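Long-range contacts in beta-galactosidase (Trichoderma reesei, PDB 3OG2), which probably hydrolyses terminal non-reducing beta-D-galactose residues in beta-D-galactosides, as a family 35 glycoside hydrolase built round a TIM barrel: residues Gly45-Phe50 with Met323-Thr328; Tyr76-Leu81 with Pro117-Glu122; Gly87-Asp92 with Asp151-His156. All blocks are in the same frame, centred on the assembly; numbering follows the deposited sequence.

Contact 1 of 3, residues Gly45-Phe50 with Met323-Thr328; sequences GEVHPF and MTFGGT
Met323 lays its methyl group on the imidazole of His48. CE stands over the centre of the ring, 3.5 Å from the centroid of the His48 ring and only 10° off its normal, a CH-pi contact. SD comes in more obliquely, 4.1 Å from the same centroid, and also touches CG of Glu46. Met323 bends at chi2 and again at chi3 (-70°), and the second bend turns CE onto the ring.

The backbones meet beside this pair. The carbonyl O of Glu46 accepts two N-H groups in a row. Thr324 N reaches Glu46 O at 3.1 Å, in the carbonyl plane on a lone pair. Phe325 N lies nearly along the C=O axis of Glu46, with its N-H almost straight at 172°. A water carries the junction further: it accepts from His48 N and donates to Phe325 O. On another side, CG1 of Val47 meets the edge of the Phe325 ring at CD2, 4.2 Å away.

Segment 45-50 holds the last residues of barrel strand 38-47, which runs parallel to strand 318-321, and the turn after it. Residues 323-328 follow that second strand, and a cis peptide bond precedes Met323. The contact is buried, at the point where two neighbouring strands of the TIM barrel pass into their loops.

Further out, polar groups hold the His48 ring in place. His48 NE2 donates to OE2 of Glu46 at 2.8 Å, with the acceptor in the ring plane and its anti lone pair in use. His48 ND1 bonds to Arg51. The Glu46 carboxylate is in turn held by a salt bridge to Arg114 and by hydrogen bonds to Ser74 and Asn320. The His48 ring also meets that of Tyr76, a residue of the galactose site.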
loop_
_atom_site.group_PDB
_atom_site.type_symbol
_atom_site.label_atom_id
_atom_site.label_comp_id
_atom_site.label_asym_id
_atom_site.label_seq_id
_atom_site.Cartn_x
_atom_site.Cartn_y
_atom_site.Cartn_z
ATOM N N GLY A 45 -1.730 -9.734 0.418
ATOM C CA GLY A 45 -1.103 -8.428 0.565
ATOM C C GLY A 45 -2.022 -7.345 0.014
ATOM O O GLY A 45 -2.588 -7.554 -1.067
ATOM N N GLU A 46 -2.080 -6.196 0.616
ATOM C CA GLU A 46 -2.913 -5.114 0.133
ATOM C C GLU A 46 -2.177 -4.289 -0.946
ATOM O O GLU A 46 -1.025 -3.888 -0.717
ATOM C CB GLU A 46 -3.259 -4.148 1.286
ATOM C CG GLU A 46 -4.340 -3.176 0.889
ATOM C CD GLU A 46 -5.760 -3.630 1.083
ATOM O OE1 GLU A 46 -6.028 -4.776 1.557
ATOM O OE2 GLU A 46 -6.683 -2.822 0.749
ATOM N N VAL A 47 -2.883 -4.067 -2.054
ATOM C CA VAL A 47 -2.411 -3.266 -3.202
ATOM C C VAL A 47 -3.588 -2.444 -3.698
ATOM O O VAL A 47 -4.662 -3.006 -3.845
ATOM C CB VAL A 47 -1.900 -4.156 -4.339
ATOM C CG1 VAL A 47 -1.498 -3.310 -5.562
ATOM C CG2 VAL A 47 -0.746 -5.046 -3.880
ATOM N N HIS A 48 -3.378 -1.166 -3.961
ATOM C CA HIS A 48 -4.508 -0.323 -4.401
ATOM C C HIS A 48 -4.264 0.078 -5.834
ATOM O O HIS A 48 -3.344 0.830 -6.110
ATOM C CB HIS A 48 -4.627 0.929 -3.551
ATOM C CG HIS A 48 -4.995 0.573 -2.125
ATOM N ND1 HIS A 48 -4.899 1.443 -1.103
ATOM C CD2 HIS A 48 -5.495 -0.612 -1.660
ATOM C CE1 HIS A 48 -5.312 0.789 0.004
ATOM N NE2 HIS A 48 -5.668 -0.451 -0.303
ATOM N N PRO A 49 -5.036 -0.447 -6.790
ATOM C CA PRO A 49 -4.725 -0.218 -8.217
ATOM C C PRO A 49 -4.684 1.258 -8.548
ATOM O O PRO A 49 -3.884 1.676 -9.395
ATOM C CB PRO A 49 -5.833 -0.955 -8.967
ATOM C CG PRO A 49 -6.865 -1.311 -7.973
ATOM C CD PRO A 49 -6.185 -1.364 -6.611
ATOM N N PHE A 50 -5.539 2.063 -7.906
ATOM C CA PHE A 50 -5.555 3.479 -8.258
ATOM C C PHE A 50 -4.355 4.253 -7.760
ATOM O O PHE A 50 -4.203 5.414 -8.169
ATOM C CB PHE A 50 -6.876 4.096 -7.725
ATOM C CG PHE A 50 -7.081 3.875 -6.240
ATOM C CD1 PHE A 50 -6.508 4.745 -5.316
ATOM C CD2 PHE A 50 -7.862 2.788 -5.804
ATOM C CE1 PHE A 50 -6.655 4.557 -3.940
ATOM C CE2 PHE A 50 -7.974 2.603 -4.428
ATOM C CZ PHE A 50 -7.381 3.448 -3.502
ATOM N N MET A 323 -0.286 -2.064 4.519
ATOM C CA MET A 323 -0.171 -2.283 3.072
ATOM C C MET A 323 0.968 -3.283 2.801
ATOM O O MET A 323 1.903 -3.399 3.611
ATOM C CB MET A 323 0.231 -0.983 2.379
ATOM C CG MET A 323 -0.825 0.141 2.475
ATOM S SD MET A 323 -2.418 -0.316 1.769
ATOM C CE MET A 323 -2.027 -0.374 0.019
ATOM N N THR A 324 0.920 -3.927 1.646
ATOM C CA THR A 324 2.086 -4.662 1.146
ATOM C C THR A 324 2.816 -3.842 0.094
ATOM O O THR A 324 4.038 -3.784 0.135
ATOM C CB THR A 324 1.649 -6.043 0.660
ATOM O OG1 THR A 324 1.164 -6.779 1.824
ATOM C CG2 THR A 324 2.798 -6.848 0.094
ATOM N N PHE A 325 2.095 -3.195 -0.802
ATOM C CA PHE A 325 2.661 -2.189 -1.694
ATOM C C PHE A 325 1.742 -0.965 -1.569
ATOM O O PHE A 325 0.536 -1.133 -1.851
ATOM C CB PHE A 325 2.745 -2.681 -3.148
ATOM C CG PHE A 325 3.013 -1.505 -4.094
ATOM C CD1 PHE A 325 4.247 -0.882 -4.119
ATOM C CD2 PHE A 325 1.978 -1.065 -4.933
ATOM C CE1 PHE A 325 4.466 0.196 -4.981
ATOM C CE2 PHE A 325 2.219 0.007 -5.782
ATOM C CZ PHE A 325 3.460 0.620 -5.812
ATOM N N GLY A 326 2.234 0.198 -1.188
ATOM C CA GLY A 326 1.415 1.354 -0.955
ATOM C C GLY A 326 1.227 2.240 -2.161
ATOM O O GLY A 326 0.138 2.761 -2.410
ATOM N N GLY A 327 2.277 2.486 -2.968
ATOM C CA GLY A 327 2.144 3.386 -4.100
ATOM C C GLY A 327 2.072 4.868 -3.687
ATOM O O GLY A 327 2.660 5.291 -2.668
ATOM N N THR A 328 1.370 5.641 -4.516
ATOM C CA THR A 328 1.471 7.081 -4.399
ATOM C C THR A 328 0.106 7.739 -4.462
ATOM O O THR A 328 -0.737 7.339 -5.307
ATOM C CB THR A 328 2.315 7.612 -5.588
ATOM O OG1 THR A 328 3.600 6.902 -5.541
ATOM C CG2 THR A 328 2.600 9.087 -5.477
HETATM O O HOH W 1 -1.075 0.296 -3.436
#

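Contact 2 of 3, residues Tyr76-Leu81 with Pro117-Glu122; sequences YVDWAL and PYINAE. With GOL (glycerol), chain G.
The backbones at Tyr76 and Ile119 stay 6.7 Å apart between CA atoms, and the touching parts run 124° apart in direction, with no direct hydrogen bond between them. One water bridges instead. It donates to Val77 O and Pro117 O and accepts from Trp79 N.

Side chains meet across the interval. CB of Ile119 stands over one face of the Tyr76 ring, offset toward the rim, 3.7 Å from the ring centroid and 17° off the normal, a CH-pi contact. Its branch CG2 presses on CD1 of Tyr76 at 3.4 Å. CG1 of Ile119 sits between the backbone N and the carbonyl carbon (chi1 61°), the crowded position. CD1, beyond it, packs against CB of Tyr76. CB of Ala121 touches CD2 and CE2 of the same ring, approaching obliquely.

The segments lie at the ends of neighbouring parallel strands of the TIM barrel, 72-76 (which ends at Tyr76) and 110-116. They help form the galactose pocket: Tyr76, Ile119, Asn120, Ala121 and Glu122 all bind beta-D-galactose in another structure of this enzyme. Here a glycerol, probably from the crystallisation liquor, occupies part of this site. Its O2 donates to OH of Tyr76 at 2.9 Å and accepts from Ala121 N. Its O1 accepts from ND2 of Asn120 and donates to OE2 of Glu122 at 2.6 Å. Asn179 also bonds to Tyr76 OH. An alanine in place of Tyr76 would probably leave Asn179 OD1 without this hydroxyl partner and open a gap beside Ile119 and Ala121.

At the other end, Pro117 CB meets CE3 of Trp79 at 3.7 Å, obliquely. Trp79 NE1 bonds to Glu83, and the indole stacks on Tyr153. Asp78 caps the short helix that follows, with OD1 accepting a weak bond from Ala80 N.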
loop_
_atom_site.group_PDB
_atom_site.type_symbol
_atom_site.label_atom_id
_atom_site.label_comp_id
_atom_site.label_asym_id
_atom_site.label_seq_id
_atom_site.Cartn_x
_atom_site.Cartn_y
_atom_site.Cartn_z
ATOM N N TYR A 76 -8.691 -2.087 -2.682
ATOM C CA TYR A 76 -9.800 -1.146 -2.651
ATOM C C TYR A 76 -10.073 -0.658 -4.068
ATOM O O TYR A 76 -9.158 -0.641 -4.927
ATOM C CB TYR A 76 -9.459 0.061 -1.771
ATOM C CG TYR A 76 -9.615 -0.137 -0.278
ATOM C CD1 TYR A 76 -10.725 -0.787 0.304
ATOM C CD2 TYR A 76 -8.643 0.443 0.552
ATOM C CE1 TYR A 76 -10.814 -0.891 1.707
ATOM C CE2 TYR A 76 -8.745 0.336 1.930
ATOM C CZ TYR A 76 -9.828 -0.328 2.487
ATOM O OH TYR A 76 -9.866 -0.419 3.853
ATOM N N VAL A 77 -11.297 -0.156 -4.246
ATOM C CA VAL A 77 -11.642 0.693 -5.399
ATOM C C VAL A 77 -12.068 2.036 -4.845
ATOM O O VAL A 77 -12.809 2.056 -3.831
ATOM C CB VAL A 77 -12.761 0.088 -6.253
ATOM C CG1 VAL A 77 -13.005 0.991 -7.460
ATOM C CG2 VAL A 77 -12.457 -1.343 -6.649
ATOM N N ASP A 78 -11.604 3.139 -5.435
ATOM C CA ASP A 78 -11.905 4.481 -4.940
ATOM C C ASP A 78 -13.003 5.100 -5.784
ATOM O O ASP A 78 -12.775 5.540 -6.933
ATOM C CB ASP A 78 -10.598 5.296 -4.995
ATOM C CG ASP A 78 -10.749 6.671 -4.436
ATOM O OD1 ASP A 78 -11.841 7.133 -4.059
ATOM O OD2 ASP A 78 -9.674 7.386 -4.345
ATOM N N TRP A 79 -14.206 5.166 -5.207
ATOM C CA TRP A 79 -15.392 5.676 -5.913
ATOM C C TRP A 79 -15.129 7.085 -6.438
ATOM O O TRP A 79 -15.551 7.411 -7.566
ATOM C CB TRP A 79 -16.548 5.631 -4.885
ATOM C CG TRP A 79 -17.855 6.200 -5.317
ATOM C CD1 TRP A 79 -18.316 6.564 -6.582
ATOM C CD2 TRP A 79 -18.943 6.484 -4.417
ATOM N NE1 TRP A 79 -19.594 7.042 -6.492
ATOM C CE2 TRP A 79 -20.007 7.009 -5.179
ATOM C CE3 TRP A 79 -19.108 6.346 -3.043
ATOM C CZ2 TRP A 79 -21.214 7.390 -4.612
ATOM C CZ3 TRP A 79 -20.295 6.719 -2.464
ATOM C CH2 TRP A 79 -21.335 7.240 -3.256
ATOM N N ALA A 80 -14.477 7.935 -5.667
ATOM C CA ALA A 80 -14.280 9.345 -6.040
ATOM C C ALA A 80 -13.553 9.466 -7.390
ATOM O O ALA A 80 -13.727 10.480 -8.066
ATOM C CB ALA A 80 -13.470 10.071 -4.967
ATOM N N LEU A 81 -12.746 8.454 -7.772
ATOM C CA LEU A 81 -12.072 8.524 -9.099
ATOM C C LEU A 81 -12.939 8.033 -10.238
ATOM O O LEU A 81 -12.624 8.384 -11.384
ATOM C CB LEU A 81 -10.777 7.686 -9.025
ATOM C CG LEU A 81 -9.698 8.308 -8.089
ATOM C CD1 LEU A 81 -8.573 7.284 -7.918
ATOM C CD2 LEU A 81 -9.188 9.604 -8.669
ATOM N N PRO A 117 -18.913 1.046 -0.782
ATOM C CA PRO A 117 -18.542 2.367 -1.270
ATOM C C PRO A 117 -17.615 3.214 -0.420
ATOM O O PRO A 117 -16.757 3.913 -0.988
ATOM C CB PRO A 117 -19.898 3.123 -1.319
ATOM C CG PRO A 117 -20.949 2.087 -1.414
ATOM C CD PRO A 117 -20.394 0.853 -0.755
ATOM N N TYR A 118 -17.679 3.083 0.894
ATOM C CA TYR A 118 -16.735 3.735 1.788
ATOM C C TYR A 118 -15.518 2.831 1.962
ATOM O O TYR A 118 -15.679 1.645 2.322
ATOM C CB TYR A 118 -17.406 4.009 3.151
ATOM C CG TYR A 118 -16.423 4.860 3.957
ATOM C CD1 TYR A 118 -16.218 6.194 3.587
ATOM C CD2 TYR A 118 -15.708 4.336 5.037
ATOM C CE1 TYR A 118 -15.342 6.998 4.294
ATOM C CE2 TYR A 118 -14.797 5.124 5.741
ATOM C CZ TYR A 118 -14.623 6.455 5.349
ATOM O OH TYR A 118 -13.697 7.246 6.010
ATOM N N ILE A 119 -14.300 3.371 1.728
ATOM C CA ILE A 119 -13.088 2.577 1.894
ATOM C C ILE A 119 -12.118 3.138 2.935
ATOM O O ILE A 119 -11.214 2.415 3.356
ATOM C CB ILE A 119 -12.321 2.387 0.535
ATOM C CG1 ILE A 119 -11.871 3.698 -0.089
ATOM C CG2 ILE A 119 -13.153 1.530 -0.425
ATOM C CD1 ILE A 119 -10.874 3.526 -1.220
ATOM N N ASN A 120 -12.267 4.396 3.357
ATOM C CA ASN A 120 -11.315 5.042 4.296
ATOM C C ASN A 120 -9.984 5.183 3.562
ATOM O O ASN A 120 -9.881 6.068 2.706
ATOM C CB ASN A 120 -11.251 4.256 5.626
ATOM C CG ASN A 120 -10.842 5.155 6.768
ATOM O OD1 ASN A 120 -11.511 6.193 7.045
ATOM N ND2 ASN A 120 -9.741 4.856 7.442
ATOM N N ALA A 121 -8.995 4.326 3.832
ATOM C CA ALA A 121 -7.848 4.159 2.941
ATOM C C ALA A 121 -6.905 5.324 2.857
ATOM O O ALA A 121 -5.965 5.348 2.031
ATOM C CB ALA A 121 -8.279 3.777 1.515
ATOM N N GLU A 122 -7.072 6.306 3.735
ATOM C CA GLU A 122 -6.282 7.549 3.669
ATOM C C GLU A 122 -6.374 8.231 2.294
ATOM O O GLU A 122 -5.469 8.911 1.837
ATOM C CB GLU A 122 -4.822 7.314 4.073
ATOM C CG GLU A 122 -4.710 7.029 5.597
ATOM C CD GLU A 122 -5.147 5.624 5.973
ATOM O OE1 GLU A 122 -4.543 4.633 5.457
ATOM O OE2 GLU A 122 -6.047 5.480 6.844
HETATM C C1 GOL G . -6.828 2.046 6.466
HETATM O O1 GOL G . -7.235 3.195 7.219
HETATM C C2 GOL G . -8.021 1.158 6.132
HETATM O O2 GOL G . -8.815 1.848 5.231
HETATM C C3 GOL G . -8.822 0.808 7.378
HETATM O O3 GOL G . -9.881 -0.079 6.941
HETATM O O HOH W 2 -14.489 4.010 -2.643
#

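Contact 3 of 3, residues Gly87-Asp92 with Asp151-His156; sequences GRFRAD and DNYVAH
Phe89 lies against His156, and the two side chains run antiparallel past one another. With CG anti to the backbone N (chi1 176°), the phenyl ring of Phe89 is carried toward the helix. CB of Phe89 comes first, over the centre of the imidazole face, 3.9 Å from the centroid of the His156 ring. CG follows and touches CB of His156 at 3.5 Å. CD2 meets the same CB and also CD2 of the imidazole. CD1 and CE1 approach Tyr153, whose CD1 lies in the plane of the phenyl ring at its edge, 3.9 Å from CE1 of Phe89. CE2 and the tip, CZ, again meet CB of His156. That CB sits over the middle of the phenyl ring, 3.3 Å from the centroid of the Phe89 ring, so both CB contacts are CH-pi. The planes are 21° apart, but the rings are offset with little overlap.

A hydrogen bond within the helix fixes the turn of the imidazole. His156 ND1 donates to Asn152 O at 2.8 Å, with that oxygen in the ring plane. The same carbonyl takes the helical N-H of His156 from the opposite face of its plane.

Near the backbone of 87-92 the link is polar. Water joins Gly87 O, Phe89 N and ND2 of Asn152, the last at 3.1 Å. ND2 of Asn152 also donates to Glu83, which accepts from Gly87 N as well, so one carboxylate holds both segments.

This is a surface contact on the outer helical layer of the TIM barrel. The loop 87-92, between helices 79-82 and 98-107, lies against helix 144-163. Phe89 packs on Leu82 of helix 79-82 and on Ile157 and Ile160 of helix 144-163. The OH of Tyr153 bonds to Pro115 O, near the end of strand 110-116.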
loop_
_atom_site.group_PDB
_atom_site.type_symbol
_atom_site.label_atom_id
_atom_site.label_comp_id
_atom_site.label_asym_id
_atom_site.label_seq_id
_atom_site.Cartn_x
_atom_site.Cartn_y
_atom_site.Cartn_z
ATOM N N GLY A 87 -23.718 10.289 -11.644
ATOM C CA GLY A 87 -24.447 9.659 -12.715
ATOM C C GLY A 87 -23.576 9.197 -13.856
ATOM O O GLY A 87 -24.093 8.563 -14.799
ATOM N N ARG A 88 -22.286 9.477 -13.825
ATOM C CA ARG A 88 -21.403 9.084 -14.952
ATOM C C ARG A 88 -20.259 8.251 -14.445
ATOM O O ARG A 88 -19.193 8.710 -14.084
ATOM C CB ARG A 88 -20.876 10.302 -15.703
ATOM C CG ARG A 88 -20.167 9.940 -16.990
ATOM C CD ARG A 88 -20.976 9.132 -17.979
ATOM N NE ARG A 88 -20.275 9.082 -19.263
ATOM C CZ ARG A 88 -19.497 8.138 -19.764
ATOM N NH1 ARG A 88 -19.285 7.039 -19.034
ATOM N NH2 ARG A 88 -18.947 8.287 -20.968
ATOM N N PHE A 89 -20.489 6.934 -14.335
ATOM C CA PHE A 89 -19.436 6.045 -13.899
ATOM C C PHE A 89 -18.470 5.896 -15.062
ATOM O O PHE A 89 -18.892 5.627 -16.199
ATOM C CB PHE A 89 -20.072 4.697 -13.584
ATOM C CG PHE A 89 -19.043 3.626 -13.191
ATOM C CD1 PHE A 89 -18.655 3.513 -11.839
ATOM C CD2 PHE A 89 -18.515 2.772 -14.152
ATOM C CE1 PHE A 89 -17.717 2.564 -11.456
ATOM C CE2 PHE A 89 -17.574 1.829 -13.764
ATOM C CZ PHE A 89 -17.206 1.722 -12.424
ATOM N N ARG A 90 -17.179 5.982 -14.774
ATOM C CA ARG A 90 -16.156 5.851 -15.797
ATOM C C ARG A 90 -14.979 5.078 -15.203
ATOM O O ARG A 90 -14.396 5.607 -14.229
ATOM C CB ARG A 90 -15.606 7.188 -16.261
ATOM C CG ARG A 90 -16.520 8.172 -16.914
ATOM C CD ARG A 90 -15.612 9.364 -17.346
ATOM N NE ARG A 90 -16.386 10.288 -18.123
ATOM C CZ ARG A 90 -16.403 10.250 -19.460
ATOM N NH1 ARG A 90 -15.708 9.366 -20.183
ATOM N NH2 ARG A 90 -17.158 11.168 -20.064
ATOM N N ALA A 91 -14.667 3.895 -15.720
ATOM C CA ALA A 91 -13.513 3.119 -15.226
ATOM C C ALA A 91 -12.739 2.636 -16.454
ATOM O O ALA A 91 -12.690 1.420 -16.727
ATOM C CB ALA A 91 -13.931 1.994 -14.270
ATOM N N ASP A 92 -12.183 3.622 -17.172
ATOM C CA ASP A 92 -11.484 3.344 -18.397
ATOM C C ASP A 92 -10.014 3.681 -18.287
ATOM O O ASP A 92 -9.661 4.426 -17.379
ATOM C CB ASP A 92 -12.097 4.201 -19.533
ATOM C CG ASP A 92 -13.588 3.886 -19.669
ATOM O OD1 ASP A 92 -13.977 2.682 -19.658
ATOM O OD2 ASP A 92 -14.377 4.853 -19.798
ATOM N N ASP A 151 -25.948 3.900 -5.477
ATOM C CA ASP A 151 -26.448 2.774 -6.270
ATOM C C ASP A 151 -25.744 2.644 -7.606
ATOM O O ASP A 151 -25.416 1.517 -8.032
ATOM C CB ASP A 151 -27.946 2.931 -6.587
ATOM C CG ASP A 151 -28.835 2.611 -5.390
ATOM O OD1 ASP A 151 -28.442 1.831 -4.496
ATOM O OD2 ASP A 151 -29.991 3.101 -5.401
ATOM N N ASN A 152 -25.543 3.718 -8.336
ATOM C CA ASN A 152 -24.944 3.625 -9.662
ATOM C C ASN A 152 -23.518 3.101 -9.538
ATOM O O ASN A 152 -23.116 2.227 -10.335
ATOM C CB ASN A 152 -24.966 5.027 -10.310
ATOM C CG ASN A 152 -24.514 4.963 -11.761
ATOM O OD1 ASN A 152 -24.938 4.121 -12.550
ATOM N ND2 ASN A 152 -23.646 5.900 -12.153
ATOM N N TYR A 153 -22.746 3.589 -8.595
ATOM C CA TYR A 153 -21.370 3.123 -8.439
ATOM C C TYR A 153 -21.373 1.661 -8.095
ATOM O O TYR A 153 -20.623 0.875 -8.708
ATOM C CB TYR A 153 -20.694 3.951 -7.297
ATOM C CG TYR A 153 -19.402 3.308 -6.872
ATOM C CD1 TYR A 153 -18.261 3.322 -7.716
ATOM C CD2 TYR A 153 -19.286 2.684 -5.632
ATOM C CE1 TYR A 153 -17.062 2.696 -7.273
ATOM C CE2 TYR A 153 -18.137 2.079 -5.216
ATOM C CZ TYR A 153 -17.023 2.088 -6.036
ATOM O OH TYR A 153 -15.863 1.492 -5.617
ATOM N N VAL A 154 -22.183 1.221 -7.134
ATOM C CA VAL A 154 -22.077 -0.207 -6.761
ATOM C C VAL A 154 -22.542 -1.087 -7.880
ATOM O O VAL A 154 -21.922 -2.131 -8.180
ATOM C CB VAL A 154 -22.797 -0.523 -5.432
ATOM C CG1 VAL A 154 -22.616 -1.995 -5.109
ATOM C CG2 VAL A 154 -22.237 0.405 -4.325
ATOM N N ALA A 155 -23.617 -0.699 -8.589
ATOM C CA ALA A 155 -24.090 -1.517 -9.686
ATOM C C ALA A 155 -23.000 -1.723 -10.715
ATOM O O ALA A 155 -22.820 -2.839 -11.230
ATOM C CB ALA A 155 -25.329 -0.871 -10.305
ATOM N N HIS A 156 -22.268 -0.654 -11.033
ATOM C CA HIS A 156 -21.225 -0.755 -12.036
ATOM C C HIS A 156 -20.015 -1.516 -11.517
ATOM O O HIS A 156 -19.509 -2.446 -12.168
ATOM C CB HIS A 156 -20.754 0.661 -12.490
ATOM C CG HIS A 156 -21.710 1.230 -13.476
ATOM N ND1 HIS A 156 -22.879 1.914 -13.152
ATOM C CD2 HIS A 156 -21.618 1.226 -14.836
ATOM C CE1 HIS A 156 -23.484 2.280 -14.298
ATOM N NE2 HIS A 156 -22.735 1.870 -15.324
HETATM O O HOH W 3 -23.060 5.870 -15.161
#

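In the fold
From the N terminus, strand 38-47 ends within 45-50, which opens the long loop that contact 1 closes at 323-328. Contacts 2 and 3 are both nested inside it. Residues 76-81 come next, then 87-92, then 117-122, then 151-156, so contacts 2 and 3 cross along the chain. Contact 1 ties the ends of strands 38-47 and 318-321 together. Contact 2 joins the loops after strands 72-76 and 110-116. Contact 3 fastens the 87-92 loop to helix 144-163. Contact 2 touches both others, through Tyr76 against His48 and Trp79 against Tyr153. Contacts 1 and 3 do not touch; their nearest atoms are about 8 Å apart.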